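Local coordinates for hypothetical conserved protein (Geobacillus kaustophilus, PDB 2QYH) that is of unknown function but belongs to the haloacid dehalogenase-like hydrolases and is probably a magnesium-dependent phosphatase, at residues G58-F62 and V71-N75; V102-A106 and Y137-D142. All coordinates share one frame. Residue numbers count along the deposited sequence, not the author numbering.

Contact 1: residues G58-F62 and V71-N75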
loop_
_atom_site.group_PDB
_atom_site.type_symbol
_atom_site.label_atom_id
_atom_site.label_comp_id
_atom_site.label_asym_id
_atom_site.label_seq_id
_atom_site.Cartn_x
_atom_site.Cartn_y
_atom_site.Cartn_z
ATOM N N GLY D 58 5.618 -0.453 10.332
ATOM C CA GLY D 58 6.013 -1.713 10.924
ATOM C C GLY D 58 4.957 -2.195 11.908
ATOM O O GLY D 58 5.276 -2.691 12.988
ATOM N N ILE D 59 3.692 -2.040 11.539
ATOM C CA ILE D 59 2.593 -2.466 12.388
ATOM C C ILE D 59 2.058 -3.787 11.850
ATOM O O ILE D 59 1.539 -3.842 10.738
ATOM C CB ILE D 59 1.470 -1.405 12.389
ATOM C CG1 ILE D 59 1.971 -0.129 13.080
ATOM C CG2 ILE D 59 0.222 -1.954 13.056
ATOM C CD1 ILE D 59 1.000 1.050 13.027
ATOM N N ASP D 60 2.187 -4.857 12.622
ATOM C CA ASP D 60 1.701 -6.147 12.155
ATOM C C ASP D 60 0.605 -6.729 13.056
ATOM O O ASP D 60 0.380 -7.937 13.084
ATOM C CB ASP D 60 2.870 -7.126 12.013
ATOM C CG ASP D 60 3.521 -7.453 13.340
ATOM O OD1 ASP D 60 3.210 -6.770 14.349
ATOM O OD2 ASP D 60 4.349 -8.392 13.374
ATOM N N SER D 61 -0.067 -5.855 13.798
ATOM C CA SER D 61 -1.174 -6.252 14.664
ATOM C C SER D 61 -2.319 -5.333 14.295
ATOM O O SER D 61 -2.109 -4.143 14.086
ATOM C CB SER D 61 -0.825 -6.059 16.130
ATOM O OG SER D 61 0.237 -6.906 16.494
ATOM N N PHE D 62 -3.529 -5.873 14.209
ATOM C CA PHE D 62 -4.659 -5.041 13.844
ATOM C C PHE D 62 -6.015 -5.714 13.943
ATOM O O PHE D 62 -6.126 -6.934 14.042
ATOM C CB PHE D 62 -4.477 -4.525 12.414
ATOM C CG PHE D 62 -4.246 -5.620 11.385
ATOM C CD1 PHE D 62 -2.952 -5.976 11.002
ATOM C CD2 PHE D 62 -5.321 -6.292 10.804
ATOM C CE1 PHE D 62 -2.731 -6.983 10.052
ATOM C CE2 PHE D 62 -5.111 -7.305 9.851
ATOM C CZ PHE D 62 -3.810 -7.649 9.475
ATOM N N VAL D 71 -5.558 -9.683 13.761
ATOM C CA VAL D 71 -4.217 -10.254 13.723
ATOM C C VAL D 71 -3.301 -9.681 14.804
ATOM O O VAL D 71 -3.316 -8.482 15.068
ATOM C CB VAL D 71 -3.554 -9.990 12.340
ATOM C CG1 VAL D 71 -2.156 -10.589 12.310
ATOM C CG2 VAL D 71 -4.415 -10.556 11.227
ATOM N N PHE D 72 -2.497 -10.539 15.424
ATOM C CA PHE D 72 -1.550 -10.093 16.449
ATOM C C PHE D 72 -0.125 -10.527 16.090
ATOM O O PHE D 72 0.151 -11.714 15.940
ATOM C CB PHE D 72 -1.915 -10.662 17.823
ATOM C CG PHE D 72 -0.919 -10.327 18.886
ATOM C CD1 PHE D 72 -0.736 -9.010 19.293
ATOM C CD2 PHE D 72 -0.126 -11.318 19.446
ATOM C CE1 PHE D 72 0.230 -8.684 20.245
ATOM C CE2 PHE D 72 0.843 -11.002 20.397
ATOM C CZ PHE D 72 1.022 -9.682 20.798
ATOM N N GLU D 73 0.779 -9.561 15.959
ATOM C CA GLU D 73 2.168 -9.841 15.596
ATOM C C GLU D 73 2.269 -10.806 14.412
ATOM O O GLU D 73 3.013 -11.782 14.465
ATOM C CB GLU D 73 2.940 -10.432 16.780
ATOM C CG GLU D 73 2.974 -9.567 18.023
ATOM C CD GLU D 73 4.017 -10.030 19.035
ATOM O OE1 GLU D 73 4.147 -11.257 19.247
ATOM O OE2 GLU D 73 4.698 -9.164 19.626
ATOM N N GLY D 74 1.507 -10.543 13.355
ATOM C CA GLY D 74 1.560 -11.395 12.184
ATOM C C GLY D 74 0.682 -12.634 12.152
ATOM O O GLY D 74 0.549 -13.245 11.099
ATOM N N ASN D 75 0.072 -13.017 13.270
ATOM C CA ASN D 75 -0.766 -14.213 13.280
ATOM C C ASN D 75 -2.223 -13.935 13.611
ATOM O O ASN D 75 -2.524 -13.129 14.488
ATOM C CB ASN D 75 -0.203 -15.232 14.267
ATOM C CG ASN D 75 1.245 -15.573 13.978
ATOM O OD1 ASN D 75 1.588 -15.980 12.868
ATOM N ND2 ASN D 75 2.103 -15.406 14.977
#

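Contact 2: residues V102-A106 and Y137-D142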
loop_
_atom_site.group_PDB
_atom_site.type_symbol
_atom_site.label_atom_id
_atom_site.label_comp_id
_atom_site.label_asym_id
_atom_site.label_seq_id
_atom_site.Cartn_x
_atom_site.Cartn_y
_atom_site.Cartn_z
ATOM N N VAL D 102 -19.845 -7.594 -3.740
ATOM C CA VAL D 102 -18.416 -7.812 -3.851
ATOM C C VAL D 102 -18.068 -8.574 -2.586
ATOM O O VAL D 102 -18.445 -8.165 -1.488
ATOM C CB VAL D 102 -17.625 -6.485 -3.935
ATOM C CG1 VAL D 102 -16.153 -6.725 -3.622
ATOM C CG2 VAL D 102 -17.757 -5.901 -5.344
ATOM N N PHE D 103 -17.391 -9.705 -2.761
ATOM C CA PHE D 103 -16.982 -10.556 -1.648
ATOM C C PHE D 103 -15.542 -10.240 -1.273
ATOM O O PHE D 103 -14.663 -10.215 -2.135
ATOM C CB PHE D 103 -17.107 -12.021 -2.051
ATOM C CG PHE D 103 -18.406 -12.342 -2.707
ATOM C CD1 PHE D 103 -19.596 -12.280 -1.989
ATOM C CD2 PHE D 103 -18.452 -12.660 -4.062
ATOM C CE1 PHE D 103 -20.821 -12.528 -2.614
ATOM C CE2 PHE D 103 -19.666 -12.910 -4.698
ATOM C CZ PHE D 103 -20.855 -12.842 -3.972
HETATM N N MSE D 104 -15.313 -10.008 0.019
HETATM C CA MSE D 104 -13.992 -9.660 0.538
HETATM C C MSE D 104 -13.432 -10.615 1.589
HETATM O O MSE D 104 -14.134 -11.016 2.521
HETATM C CB MSE D 104 -14.041 -8.273 1.166
HETATM C CG MSE D 104 -14.631 -7.202 0.297
HETATM SE SE MSE D 104 -15.072 -5.655 1.366
HETATM C CE MSE D 104 -13.291 -4.989 1.705
ATOM N N ASP D 105 -12.167 -10.992 1.428
ATOM C CA ASP D 105 -11.503 -11.822 2.423
ATOM C C ASP D 105 -10.213 -11.085 2.766
ATOM O O ASP D 105 -10.044 -9.939 2.367
ATOM C CB ASP D 105 -11.252 -13.259 1.925
ATOM C CG ASP D 105 -10.238 -13.346 0.805
ATOM O OD1 ASP D 105 -9.612 -12.328 0.447
ATOM O OD2 ASP D 105 -10.065 -14.471 0.288
ATOM N N ALA D 106 -9.308 -11.714 3.497
ATOM C CA ALA D 106 -8.085 -11.034 3.888
ATOM C C ALA D 106 -7.100 -10.721 2.760
ATOM O O ALA D 106 -6.360 -9.734 2.838
ATOM C CB ALA D 106 -7.392 -11.828 4.979
ATOM N N TYR D 137 -17.278 -16.891 -5.464
ATOM C CA TYR D 137 -16.077 -16.833 -4.635
ATOM C C TYR D 137 -16.335 -17.195 -3.173
ATOM O O TYR D 137 -15.510 -17.843 -2.530
ATOM C CB TYR D 137 -15.452 -15.439 -4.728
ATOM C CG TYR D 137 -14.095 -15.337 -4.074
ATOM C CD1 TYR D 137 -13.948 -14.783 -2.804
ATOM C CD2 TYR D 137 -12.960 -15.821 -4.715
ATOM C CE1 TYR D 137 -12.700 -14.713 -2.189
ATOM C CE2 TYR D 137 -11.708 -15.758 -4.112
ATOM C CZ TYR D 137 -11.581 -15.204 -2.847
ATOM O OH TYR D 137 -10.342 -15.152 -2.243
ATOM N N TYR D 138 -17.490 -16.785 -2.662
ATOM C CA TYR D 138 -17.860 -17.050 -1.274
ATOM C C TYR D 138 -18.135 -18.524 -0.985
ATOM O O TYR D 138 -18.076 -18.961 0.167
ATOM C CB TYR D 138 -19.103 -16.239 -0.898
ATOM C CG TYR D 138 -20.349 -16.659 -1.643
ATOM C CD1 TYR D 138 -20.594 -16.214 -2.943
ATOM C CD2 TYR D 138 -21.274 -17.524 -1.058
ATOM C CE1 TYR D 138 -21.731 -16.624 -3.645
ATOM C CE2 TYR D 138 -22.413 -17.943 -1.751
ATOM C CZ TYR D 138 -22.636 -17.487 -3.043
ATOM O OH TYR D 138 -23.759 -17.893 -3.729
ATOM N N GLU D 139 -18.439 -19.286 -2.027
ATOM C CA GLU D 139 -18.747 -20.702 -1.875
ATOM C C GLU D 139 -17.572 -21.574 -1.422
ATOM O O GLU D 139 -17.769 -22.596 -0.767
ATOM C CB GLU D 139 -19.319 -21.244 -3.191
ATOM C CG GLU D 139 -20.640 -20.596 -3.603
ATOM C CD GLU D 139 -21.846 -21.195 -2.893
ATOM O OE1 GLU D 139 -21.715 -21.591 -1.714
ATOM O OE2 GLU D 139 -22.932 -21.259 -3.513
ATOM N N ASN D 140 -16.354 -21.168 -1.751
ATOM C CA ASN D 140 -15.178 -21.953 -1.386
ATOM C C ASN D 140 -14.128 -21.183 -0.584
ATOM O O ASN D 140 -13.062 -21.710 -0.265
ATOM C CB ASN D 140 -14.557 -22.521 -2.658
ATOM C CG ASN D 140 -14.806 -21.635 -3.864
ATOM O OD1 ASN D 140 -14.413 -20.467 -3.882
ATOM N ND2 ASN D 140 -15.472 -22.183 -4.875
ATOM N N LYS D 141 -14.437 -19.935 -0.255
ATOM C CA LYS D 141 -13.522 -19.096 0.511
ATOM C C LYS D 141 -14.254 -18.455 1.677
ATOM O O LYS D 141 -15.461 -18.231 1.607
ATOM C CB LYS D 141 -12.948 -17.983 -0.375
ATOM C CG LYS D 141 -11.870 -18.412 -1.347
ATOM C CD LYS D 141 -10.658 -18.946 -0.603
ATOM C CE LYS D 141 -9.487 -19.189 -1.542
ATOM N NZ LYS D 141 -9.063 -17.930 -2.229
ATOM N N ASP D 142 -13.528 -18.171 2.752
ATOM C CA ASP D 142 -14.128 -17.503 3.898
ATOM C C ASP D 142 -14.242 -16.024 3.542
ATOM O O ASP D 142 -13.274 -15.407 3.100
ATOM C CB ASP D 142 -13.260 -17.642 5.154
ATOM C CG ASP D 142 -13.493 -18.943 5.890
ATOM O OD1 ASP D 142 -14.567 -19.557 5.701
ATOM O OD2 ASP D 142 -12.606 -19.342 6.676
#

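Contact 1: residues G58-F62 and V71-N75
V71, F62 and D60 carry most of this contact. V71 and F62 form an antiparallel hydrogen-bonded pair. V71 N donates to F62 O and F62 N donates to V71 O, both at 2.8 Å. Their side chains lie on the same face of the sheet. There V71 CB sits over the face of the F62 ring, a CH-pi contact at 3.9 Å from the centroid, and V71 CG2 comes within 3.4 Å of F62 CZ. D60 meets the far end of V71-N75, where F72-N75 make a type I' turn. The backbone of the turn bends G74 N toward D60 O, and the two form a hydrogen bond of 2.9 Å. Between these points S61 OG accepts a hydrogen bond from E73 N at 2.8 Å. The pairing is thus continued past the last regular pair by one side chain and one carbonyl. The turn joins strands 69-72 and 75-79 as a beta hairpin. G58-S61 lead from helix 51-57 into strand 62-64, which lies between strands 69-72 and 38-42 in the sheet. F50 packs edge-to-face with F62, and F72 reaches Y38 and helix 184-195.

Contact 2: residues V102-A106 and Y137-D142
The polar part of this contact centres on a buried carboxylate. Y137 OH donates a hydrogen bond to D105 OD2 at 2.6 Å. K141 NZ donates to the same hydroxyl oxygen, Y137 OH, at 3.1 Å. K141 NZ stays 4.4 Å from D105 OD2, too far for a salt bridge. The tyrosine hydroxyl, bonded to both, stands between the two charges. D105 OD1 is held by the backbone N of K108. The segments belong to the smaller alpha/beta part of the chain, which has an antiparallel five-stranded sheet and is consistent with the cap of Cof-type HAD proteins. Strand 101-104 runs inside that sheet, and the short, weakly bonded helix 137-140 packs on one face of it. The apolar part lies on F103. Y138 CD1 is over the face of the F103 ring, 3.5 Å from F103 CZ. The two rings are oblique, with centroids 5.0 Å apart and planes at 44°. Y137 CB approaches F103 CD2 at 4.1 Å. V87 of helix 84-96 touches both F103 and Y138.

How the contacts relate
Contact 1 and contact 2 belong to different sheets of one HAD-like chain. Contact 1 is in the mixed sheet of the core domain, and contact 2 is in the antiparallel sheet of the probable cap. They follow in series: contact 1 closes before contact 2 opens. The rest of strand 75-79 and helix 84-96 lie between them in the chain. Their centres are 22 Å apart and their nearest atoms about 7 Å, so they do not touch. The core sheet also holds strand 5-8, followed by a DxDx(T/V) pattern at D9, D11 and T13, which probably marks the active site. Neither contact includes these residues.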